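Local coordinates for protein putative NADPH:quinone oxidoreductase (Ralstonia eutropha, PDB 3IUP) that binds NADPH and probably uses it to reduce quinones, as a member of the medium-chain, alcohol-dehydrogenase-like reductases, at residues F53-M58 and M81-G86; E143-A148 and A332-T337; L354-V359 and E367-N372. All blocks are in the same frame, centred on the assembly; numbering follows the deposited sequence.

Along the chain the three contacts come in series, 1, then 2, then 3. Contact 2 joins ranges 184 residues apart, 143-148 and 332-337, and between them runs the whole six-stranded parallel sheet of the cofactor-binding part. Contacts 1 and 2 lie on opposite sides of the chain's centre, with centres 36 Å apart and nearest atoms about 21 Å apart. Contact 3 touches both: Phe53 of contact 1 packs on Ile357 of helix 354-360, and Ala148 of contact 2 packs on Leu370 of strand 369-372. That strand pairs with strand 34-43 of the GroES-like part, bringing late chain back to early chain. Lys368 NZ of contact 3 bonds to the NADPH diphosphate, linking this mixed sheet to the bound nucleotide.

Contact 1: F53-M58 and M81-G86; sequences FGAADM and MRSMAG
A type II' beta turn, Phe53 to Ala56, follows helix 46-53 in the GroES-like part of the protein and meets the end of helix 78-84 through selenomethionine Met84. The meeting is small and lies near the surface. The selenium of Met84 reaches the corner of the turn, where Met84 SE is 3.4 Å from Ala55 N and 3.9 Å from Gly54 CA. Gly54 leaves the helix with a positive phi of 56°, a conformation that glycine adopts easily, and its lack of a side chain leaves room for the end of Met84, since a CB there would lie very close to Met84 SE. The turn itself is closed by a backbone bond from Ala56 N to Phe53 O, 3.0 Å long. Met84 has its CG beside its own backbone N and then bends twice, at chi2 (-71°) and chi3 (94°), which carries the methyl CE round to the turn as well. The small methyl of Ala55 suits this place: it points at the helix, and Ala55 CB lies 4.0 Å from Met84 CG. Ala55 also touches Val76, in the loop after strand 70-75. Ser83 takes little part, its hydroxyl hydrogen-bonded to Ala80 O within its own helix. Across the contact, Ser83 OG merely approaches Ala55 CB at 4.1 Å.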
loop_
_atom_site.group_PDB
_atom_site.type_symbol
_atom_site.label_atom_id
_atom_site.label_comp_id
_atom_site.label_asym_id
_atom_site.label_seq_id
_atom_site.Cartn_x
_atom_site.Cartn_y
_atom_site.Cartn_z
ATOM N N PHE A 53 -27.944 -2.367 1.093
ATOM C CA PHE A 53 -28.255 -1.280 2.019
ATOM C C PHE A 53 -27.539 0.001 1.673
ATOM O O PHE A 53 -27.848 1.042 2.231
ATOM C CB PHE A 53 -27.890 -1.695 3.456
ATOM C CG PHE A 53 -28.578 -2.941 3.904
ATOM C CD1 PHE A 53 -29.939 -3.047 3.819
ATOM C CD2 PHE A 53 -27.846 -4.007 4.472
ATOM C CE1 PHE A 53 -30.594 -4.195 4.227
ATOM C CE2 PHE A 53 -28.501 -5.159 4.892
ATOM C CZ PHE A 53 -29.859 -5.244 4.777
ATOM N N GLY A 54 -26.548 -0.079 0.811
ATOM C CA GLY A 54 -25.754 1.098 0.471
ATOM C C GLY A 54 -25.147 1.729 1.721
ATOM O O GLY A 54 -24.819 1.042 2.696
ATOM N N ALA A 55 -25.030 3.052 1.698
ATOM C CA ALA A 55 -24.559 3.817 2.860
ATOM C C ALA A 55 -25.695 4.164 3.788
ATOM O O ALA A 55 -25.552 5.086 4.599
ATOM C CB ALA A 55 -23.842 5.102 2.379
ATOM N N ALA A 56 -26.836 3.465 3.719
ATOM C CA ALA A 56 -27.947 3.781 4.596
ATOM C C ALA A 56 -27.542 3.510 6.047
ATOM O O ALA A 56 -26.760 2.595 6.344
ATOM C CB ALA A 56 -29.177 3.008 4.287
ATOM N N ASP A 57 -28.076 4.339 6.932
ATOM C CA ASP A 57 -27.892 4.157 8.364
ATOM C C ASP A 57 -29.071 3.240 8.744
ATOM O O ASP A 57 -30.172 3.681 8.838
ATOM C CB ASP A 57 -27.973 5.543 9.028
ATOM C CG ASP A 57 -27.860 5.481 10.525
ATOM O OD1 ASP A 57 -27.821 4.323 11.038
ATOM O OD2 ASP A 57 -27.818 6.594 11.145
HETATM N N MSE A 58 -28.819 1.948 8.921
HETATM C CA MSE A 58 -29.932 0.965 9.039
HETATM C C MSE A 58 -30.595 1.052 10.409
HETATM O O MSE A 58 -31.737 0.555 10.622
HETATM C CB MSE A 58 -29.443 -0.481 8.743
HETATM C CG MSE A 58 -29.288 -0.857 7.230
HETATM SE SE MSE A 58 -30.702 -0.238 6.064
HETATM C CE MSE A 58 -32.264 -1.233 6.259
HETATM N N MSE A 81 -23.702 10.802 0.855
HETATM C CA MSE A 81 -24.435 10.865 -0.436
HETATM C C MSE A 81 -23.488 10.943 -1.631
HETATM O O MSE A 81 -23.797 10.382 -2.706
HETATM C CB MSE A 81 -25.454 11.990 -0.438
HETATM C CG MSE A 81 -26.686 11.714 0.435
HETATM SE SE MSE A 81 -27.787 10.312 -0.365
HETATM C CE MSE A 81 -28.378 11.401 -1.951
ATOM N N ARG A 82 -22.325 11.580 -1.442
ATOM C CA ARG A 82 -21.298 11.653 -2.487
ATOM C C ARG A 82 -20.877 10.252 -2.885
ATOM O O ARG A 82 -20.730 9.956 -4.080
ATOM C CB ARG A 82 -20.057 12.499 -2.058
ATOM N N SER A 83 -20.705 9.379 -1.888
ATOM C CA SER A 83 -20.351 7.997 -2.129
ATOM C C SER A 83 -21.468 7.264 -2.857
ATOM O O SER A 83 -21.196 6.275 -3.516
ATOM C CB SER A 83 -20.039 7.244 -0.823
ATOM O OG SER A 83 -21.190 7.035 -0.014
HETATM N N MSE A 84 -22.698 7.738 -2.735
HETATM C CA MSE A 84 -23.829 7.048 -3.411
HETATM C C MSE A 84 -24.124 7.626 -4.796
HETATM O O MSE A 84 -24.995 7.114 -5.509
HETATM C CB MSE A 84 -25.074 7.149 -2.556
HETATM C CG MSE A 84 -24.984 6.416 -1.215
HETATM SE SE MSE A 84 -25.005 4.494 -1.398
HETATM C CE MSE A 84 -23.172 4.102 -1.443
ATOM N N ALA A 85 -23.385 8.671 -5.174
ATOM C CA ALA A 85 -23.688 9.454 -6.370
ATOM C C ALA A 85 -23.954 8.592 -7.618
ATOM O O ALA A 85 -24.914 8.829 -8.331
ATOM C CB ALA A 85 -22.550 10.435 -6.657
ATOM N N GLY A 86 -23.105 7.600 -7.862
ATOM C CA GLY A 86 -23.199 6.747 -9.052
ATOM C C GLY A 86 -24.497 5.927 -9.187
ATOM O O GLY A 86 -24.838 5.481 -10.302
#

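Contact 2: E143-A148 and A332-T337; sequences EGATPA and AELKTT
With CG beside its own backbone N (chi1 -73°) and every later torsion nearly straight, Lys335 spans the distance to the loop at Gly144 as an extended arm. Leu334 turns the other way at its first torsion: CG opposite the backbone N (chi1 -174°) swings the branch over to Ala145, where CD2 touches CB. At the tip of the arm, Lys335 NZ donates to Gly144 O over 2.7 Å. The ammonium stands above the carbonyl plane, 49° out of it. A water extends the grip: it accepts from Lys335 NZ at 2.7 Å and donates to Glu143 O at 3.0 Å, so the lysine holds one carbonyl directly and the preceding one through water. Asp149 OD2 makes a long, weak ion pair with the same NZ. A long, flexible lysine suits this solvent-exposed place, and Gly144, with positive phi, lets the loop bend there. In the apolar part of the contact, Ala145 CB lies 4.1 Å from Leu334 CD2, a small methyl against a buried leucine that also packs on Leu141, Pro142 and Ser153. Lys335 is the third residue of a type I beta turn, Glu333 to Thr336. This turn follows helix 320-332, while the facing loop leads through the N-cap residue Thr146 into helix 147-150, whose Pro147 packs on strand 34-43.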
loop_
_atom_site.group_PDB
_atom_site.type_symbol
_atom_site.label_atom_id
_atom_site.label_comp_id
_atom_site.label_asym_id
_atom_site.label_seq_id
_atom_site.Cartn_x
_atom_site.Cartn_y
_atom_site.Cartn_z
ATOM N N GLU A 143 -22.735 -34.158 -9.733
ATOM C CA GLU A 143 -23.842 -35.041 -9.394
ATOM C C GLU A 143 -24.042 -35.037 -7.894
ATOM O O GLU A 143 -23.079 -35.047 -7.123
ATOM C CB GLU A 143 -23.581 -36.484 -9.880
ATOM C CG GLU A 143 -24.872 -37.174 -10.313
ATOM C CD GLU A 143 -25.351 -36.684 -11.677
ATOM O OE1 GLU A 143 -24.568 -36.820 -12.645
ATOM O OE2 GLU A 143 -26.499 -36.169 -11.797
ATOM N N GLY A 144 -25.301 -34.971 -7.481
ATOM C CA GLY A 144 -25.626 -34.986 -6.065
ATOM C C GLY A 144 -25.442 -33.647 -5.370
ATOM O O GLY A 144 -25.607 -33.570 -4.150
ATOM N N ALA A 145 -25.120 -32.582 -6.116
ATOM C CA ALA A 145 -25.071 -31.237 -5.530
ATOM C C ALA A 145 -26.442 -30.553 -5.688
ATOM O O ALA A 145 -26.956 -30.464 -6.777
ATOM C CB ALA A 145 -23.991 -30.413 -6.194
ATOM N N THR A 146 -27.047 -30.125 -4.585
ATOM C CA THR A 146 -28.285 -29.323 -4.615
ATOM C C THR A 146 -27.912 -27.875 -4.968
ATOM O O THR A 146 -26.755 -27.492 -4.827
ATOM C CB THR A 146 -28.938 -29.307 -3.235
ATOM O OG1 THR A 146 -28.000 -28.772 -2.282
ATOM C CG2 THR A 146 -29.359 -30.720 -2.802
ATOM N N PRO A 147 -28.890 -27.030 -5.350
ATOM C CA PRO A 147 -28.551 -25.599 -5.452
ATOM C C PRO A 147 -27.881 -25.037 -4.185
ATOM O O PRO A 147 -26.893 -24.315 -4.300
ATOM C CB PRO A 147 -29.915 -24.953 -5.701
ATOM C CG PRO A 147 -30.565 -26.006 -6.604
ATOM C CD PRO A 147 -30.241 -27.302 -5.899
ATOM N N ALA A 148 -28.389 -25.394 -3.004
ATOM C CA ALA A 148 -27.722 -24.981 -1.754
ATOM C C ALA A 148 -26.241 -25.341 -1.720
ATOM O O ALA A 148 -25.392 -24.499 -1.359
ATOM C CB ALA A 148 -28.408 -25.542 -0.546
ATOM N N ALA A 332 -14.668 -29.980 -7.847
ATOM C CA ALA A 332 -14.142 -31.244 -7.372
ATOM C C ALA A 332 -14.199 -31.375 -5.847
ATOM O O ALA A 332 -14.290 -32.475 -5.342
ATOM C CB ALA A 332 -12.687 -31.423 -7.868
ATOM N N GLU A 333 -14.143 -30.260 -5.122
ATOM C CA GLU A 333 -14.041 -30.279 -3.659
ATOM C C GLU A 333 -15.157 -29.450 -3.076
ATOM O O GLU A 333 -15.029 -28.852 -1.983
ATOM C CB GLU A 333 -12.669 -29.759 -3.233
ATOM C CG GLU A 333 -11.523 -30.671 -3.700
ATOM C CD GLU A 333 -10.141 -30.071 -3.541
ATOM O OE1 GLU A 333 -9.913 -29.193 -2.665
ATOM O OE2 GLU A 333 -9.243 -30.500 -4.307
ATOM N N LEU A 334 -16.282 -29.456 -3.787
ATOM C CA LEU A 334 -17.381 -28.562 -3.480
ATOM C C LEU A 334 -17.917 -28.783 -2.088
ATOM O O LEU A 334 -18.229 -27.827 -1.393
ATOM C CB LEU A 334 -18.507 -28.692 -4.510
ATOM C CG LEU A 334 -19.654 -27.695 -4.359
ATOM C CD1 LEU A 334 -19.182 -26.274 -4.511
ATOM C CD2 LEU A 334 -20.746 -28.001 -5.409
ATOM N N LYS A 335 -18.019 -30.045 -1.677
ATOM C CA LYS A 335 -18.622 -30.374 -0.387
ATOM C C LYS A 335 -17.581 -30.652 0.701
ATOM O O LYS A 335 -17.933 -30.921 1.858
ATOM C CB LYS A 335 -19.569 -31.572 -0.549
ATOM C CG LYS A 335 -20.887 -31.284 -1.261
ATOM C CD LYS A 335 -21.732 -32.526 -1.274
ATOM C CE LYS A 335 -23.064 -32.299 -1.900
ATOM N NZ LYS A 335 -23.802 -33.565 -2.147
ATOM N N THR A 336 -16.300 -30.564 0.354
ATOM C CA THR A 336 -15.247 -30.785 1.320
ATOM C C THR A 336 -14.509 -29.476 1.544
ATOM O O THR A 336 -14.937 -28.678 2.359
ATOM C CB THR A 336 -14.353 -31.932 0.873
ATOM O OG1 THR A 336 -13.811 -31.641 -0.411
ATOM C CG2 THR A 336 -15.173 -33.235 0.814
ATOM N N THR A 337 -13.448 -29.226 0.794
ATOM C CA THR A 337 -12.657 -27.998 0.976
ATOM C C THR A 337 -13.508 -26.716 0.908
ATOM O O THR A 337 -13.310 -25.792 1.685
ATOM C CB THR A 337 -11.607 -27.917 -0.101
ATOM O OG1 THR A 337 -10.930 -29.167 -0.176
ATOM C CG2 THR A 337 -10.633 -26.764 0.166
HETATM O O HOH W 1 -22.337 -34.271 -4.324
#

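Contact 3: L354-V359 and E367-N372; sequences LDMIAV and EKYLIN. With NDP (NADPH dihydro-nicotinamide-adenine-dinucleotide phosphate), chain C.
The ring of Tyr369 receives two side chains of helix 354-360. Selenomethionine Met356 comes to the ring edge, with Met356 SE 3.9 Å from Tyr369 CE2. The selenium lies 84° off the ring normal, a Met-aromatic contact made in the ring plane. Val359 comes obliquely to the hydroxyl end, Val359 CG1 being 3.5 Å from Tyr369 OH. The same methyl is in van der Waals contact with the carboxylate of Glu367, two residues before the tyrosine, with Val359 CG1 at 3.4 Å from Glu367 OE1. With CG1 opposite the backbone N (chi1 -179°), Val359 holds that branch towards both partners. The helix thus packs against strand 369-372 of the mixed sheet, which pairs antiparallel with strand 34-43 and parallel with strand 344-347. A broad aromatic ring suits a place where it must meet side chains about one helical turn apart, and Lys344 and Ser343 also touch it. Where the segments approach each other, a water lies 3.0 Å from Val359 O and 2.8 Å from Glu367 O. Further out, Lys368 turns away from the helix, its chain bent at chi3 and chi4, and Lys368 NZ donates to O2N of the NADPH diphosphate at 2.6 Å; Asn45 OD1 is hydrogen-bonded to the same ammonium.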
loop_
_atom_site.group_PDB
_atom_site.type_symbol
_atom_site.label_atom_id
_atom_site.label_comp_id
_atom_site.label_asym_id
_atom_site.label_seq_id
_atom_site.Cartn_x
_atom_site.Cartn_y
_atom_site.Cartn_z
ATOM N N LEU A 354 -37.143 -6.824 9.136
ATOM C CA LEU A 354 -36.127 -6.108 9.925
ATOM C C LEU A 354 -35.507 -7.009 11.005
ATOM O O LEU A 354 -34.340 -6.851 11.377
ATOM C CB LEU A 354 -36.723 -4.839 10.527
ATOM C CG LEU A 354 -37.149 -3.768 9.519
ATOM C CD1 LEU A 354 -37.973 -2.645 10.191
ATOM C CD2 LEU A 354 -35.902 -3.241 8.814
ATOM N N ASP A 355 -36.282 -7.988 11.457
ATOM C CA ASP A 355 -35.807 -8.999 12.428
ATOM C C ASP A 355 -34.727 -9.879 11.829
ATOM O O ASP A 355 -33.744 -10.207 12.510
ATOM C CB ASP A 355 -36.971 -9.890 12.927
ATOM C CG ASP A 355 -38.016 -9.128 13.779
ATOM O OD1 ASP A 355 -37.705 -8.098 14.431
ATOM O OD2 ASP A 355 -39.186 -9.585 13.794
HETATM N N MSE A 356 -34.869 -10.216 10.537
HETATM C CA MSE A 356 -33.882 -11.032 9.863
HETATM C C MSE A 356 -32.662 -10.180 9.567
HETATM O O MSE A 356 -31.529 -10.623 9.757
HETATM C CB MSE A 356 -34.455 -11.649 8.566
HETATM C CG MSE A 356 -35.743 -12.445 8.730
HETATM SE SE MSE A 356 -35.212 -14.149 9.375
HETATM C CE MSE A 356 -36.866 -15.125 8.994
ATOM N N ILE A 357 -32.895 -8.948 9.102
ATOM C CA ILE A 357 -31.824 -7.983 8.817
ATOM C C ILE A 357 -30.899 -7.810 10.029
ATOM O O ILE A 357 -29.658 -7.853 9.917
ATOM C CB ILE A 357 -32.422 -6.612 8.356
ATOM C CG1 ILE A 357 -33.097 -6.783 6.961
ATOM C CG2 ILE A 357 -31.331 -5.541 8.291
ATOM C CD1 ILE A 357 -33.717 -5.548 6.394
ATOM N N ALA A 358 -31.517 -7.616 11.182
ATOM C CA ALA A 358 -30.755 -7.465 12.432
ATOM C C ALA A 358 -29.723 -8.574 12.673
ATOM O O ALA A 358 -28.658 -8.313 13.225
ATOM C CB ALA A 358 -31.700 -7.361 13.613
ATOM N N VAL A 359 -30.005 -9.808 12.244
ATOM C CA VAL A 359 -29.020 -10.888 12.364
ATOM C C VAL A 359 -28.036 -10.947 11.231
ATOM O O VAL A 359 -26.823 -10.898 11.442
ATOM C CB VAL A 359 -29.736 -12.246 12.521
ATOM C CG1 VAL A 359 -28.720 -13.396 12.670
ATOM C CG2 VAL A 359 -30.740 -12.154 13.666
ATOM N N GLU A 367 -23.042 -17.194 10.981
ATOM C CA GLU A 367 -24.369 -16.632 10.865
ATOM C C GLU A 367 -24.568 -16.043 9.477
ATOM O O GLU A 367 -25.085 -14.935 9.371
ATOM C CB GLU A 367 -24.642 -15.597 11.969
ATOM C CG GLU A 367 -24.585 -16.224 13.360
ATOM C CD GLU A 367 -25.070 -15.336 14.484
ATOM O OE1 GLU A 367 -26.277 -14.985 14.478
ATOM O OE2 GLU A 367 -24.239 -15.022 15.404
ATOM N N LYS A 368 -24.136 -16.780 8.449
ATOM C CA LYS A 368 -24.457 -16.448 7.073
ATOM C C LYS A 368 -25.842 -16.994 6.682
ATOM O O LYS A 368 -26.171 -18.148 6.961
ATOM C CB LYS A 368 -23.406 -16.946 6.111
ATOM C CG LYS A 368 -23.606 -16.404 4.671
ATOM C CD LYS A 368 -22.608 -16.943 3.672
ATOM C CE LYS A 368 -21.185 -16.401 3.908
ATOM N NZ LYS A 368 -21.063 -14.976 3.586
ATOM N N TYR A 369 -26.637 -16.145 6.048
ATOM C CA TYR A 369 -27.986 -16.513 5.626
ATOM C C TYR A 369 -27.979 -16.880 4.138
ATOM O O TYR A 369 -27.286 -16.244 3.363
ATOM C CB TYR A 369 -28.968 -15.367 5.880
ATOM C CG TYR A 369 -29.559 -15.307 7.279
ATOM C CD1 TYR A 369 -28.838 -15.684 8.398
ATOM C CD2 TYR A 369 -30.869 -14.850 7.461
ATOM C CE1 TYR A 369 -29.428 -15.622 9.671
ATOM C CE2 TYR A 369 -31.459 -14.786 8.714
ATOM C CZ TYR A 369 -30.730 -15.179 9.812
ATOM O OH TYR A 369 -31.340 -15.089 11.039
ATOM N N LEU A 370 -28.794 -17.867 3.771
ATOM C CA LEU A 370 -28.974 -18.320 2.371
ATOM C C LEU A 370 -30.386 -17.932 1.966
ATOM O O LEU A 370 -31.326 -18.174 2.720
ATOM C CB LEU A 370 -28.840 -19.814 2.282
ATOM C CG LEU A 370 -28.889 -20.432 0.889
ATOM C CD1 LEU A 370 -27.655 -19.970 0.091
ATOM C CD2 LEU A 370 -28.972 -21.971 1.009
ATOM N N ILE A 371 -30.534 -17.304 0.813
ATOM C CA ILE A 371 -31.849 -16.989 0.294
ATOM C C ILE A 371 -32.248 -18.041 -0.700
ATOM O O ILE A 371 -31.457 -18.441 -1.588
ATOM C CB ILE A 371 -31.888 -15.618 -0.418
ATOM C CG1 ILE A 371 -31.477 -14.472 0.510
ATOM C CG2 ILE A 371 -33.307 -15.307 -1.039
ATOM C CD1 ILE A 371 -31.035 -13.202 -0.268
ATOM N N ASN A 372 -33.488 -18.499 -0.588
ATOM C CA ASN A 372 -34.094 -19.262 -1.654
ATOM C C ASN A 372 -35.197 -18.411 -2.257
ATOM O O ASN A 372 -36.277 -18.300 -1.677
ATOM C CB ASN A 372 -34.661 -20.585 -1.146
ATOM C CG ASN A 372 -35.403 -21.359 -2.240
ATOM O OD1 ASN A 372 -35.603 -20.875 -3.356
ATOM N ND2 ASN A 372 -35.771 -22.584 -1.924
HETATM P PA NDP C . -18.591 -14.402 6.991
HETATM O O1A NDP C . -18.675 -15.841 6.862
HETATM O O2A NDP C . -19.833 -13.617 7.166
HETATM O O5B NDP C . -17.604 -14.162 8.298
HETATM C C5B NDP C . -17.267 -12.805 8.602
HETATM C C4B NDP C . -16.221 -12.805 9.675
HETATM O O4B NDP C . -15.911 -11.459 9.894
HETATM C C3B NDP C . -16.711 -13.414 10.998
HETATM O O3B NDP C . -15.822 -14.342 11.584
HETATM C C2B NDP C . -16.809 -12.190 11.936
HETATM O O2B NDP C . -16.473 -12.464 13.296
HETATM C C1B NDP C . -15.780 -11.262 11.307
HETATM N N9A NDP C . -16.037 -9.840 11.572
HETATM C C8A NDP C . -17.239 -9.197 11.356
HETATM N N7A NDP C . -17.082 -7.889 11.628
HETATM C C5A NDP C . -15.772 -7.670 12.009
HETATM C C6A NDP C . -15.036 -6.537 12.411
HETATM N N6A NDP C . -15.582 -5.319 12.579
HETATM N N1A NDP C . -13.701 -6.682 12.724
HETATM C C2A NDP C . -13.088 -7.896 12.688
HETATM N N3A NDP C . -13.809 -9.000 12.294
HETATM C C4A NDP C . -15.118 -8.895 11.964
HETATM O O3 NDP C . -17.825 -13.652 5.780
HETATM P PN NDP C . -17.376 -14.287 4.426
HETATM O O1N NDP C . -16.564 -15.470 4.570
HETATM O O2N NDP C . -18.516 -14.392 3.454
HETATM O O5D NDP C . -16.415 -13.090 3.880
HETATM C C5D NDP C . -15.137 -12.881 4.500
HETATM C C4D NDP C . -14.543 -11.562 4.016
HETATM O O4D NDP C . -14.044 -11.796 2.682
HETATM C C3D NDP C . -15.511 -10.363 3.952
HETATM O O3D NDP C . -14.872 -9.163 4.340
HETATM C C2D NDP C . -15.825 -10.302 2.466
HETATM O O2D NDP C . -16.280 -9.046 1.985
HETATM C C1D NDP C . -14.447 -10.667 1.909
HETATM N N1N NDP C . -14.464 -11.021 0.471
HETATM C C2N NDP C . -13.835 -10.157 -0.364
HETATM C C3N NDP C . -13.802 -10.370 -1.717
HETATM C C7N NDP C . -12.978 -9.469 -2.617
HETATM O O7N NDP C . -13.105 -9.686 -3.986
HETATM N N7N NDP C . -12.181 -8.484 -2.181
HETATM C C4N NDP C . -14.208 -11.686 -2.258
HETATM C C5N NDP C . -14.875 -12.585 -1.247
HETATM C C6N NDP C . -14.969 -12.215 0.089
HETATM P P2B NDP C . -17.440 -11.967 14.528
HETATM O O1X NDP C . -18.335 -13.160 14.891
HETATM O O2X NDP C . -18.283 -10.749 14.161
HETATM O O3X NDP C . -16.447 -11.628 15.651
HETATM O O HOH W 2 -24.454 -12.524 10.590
#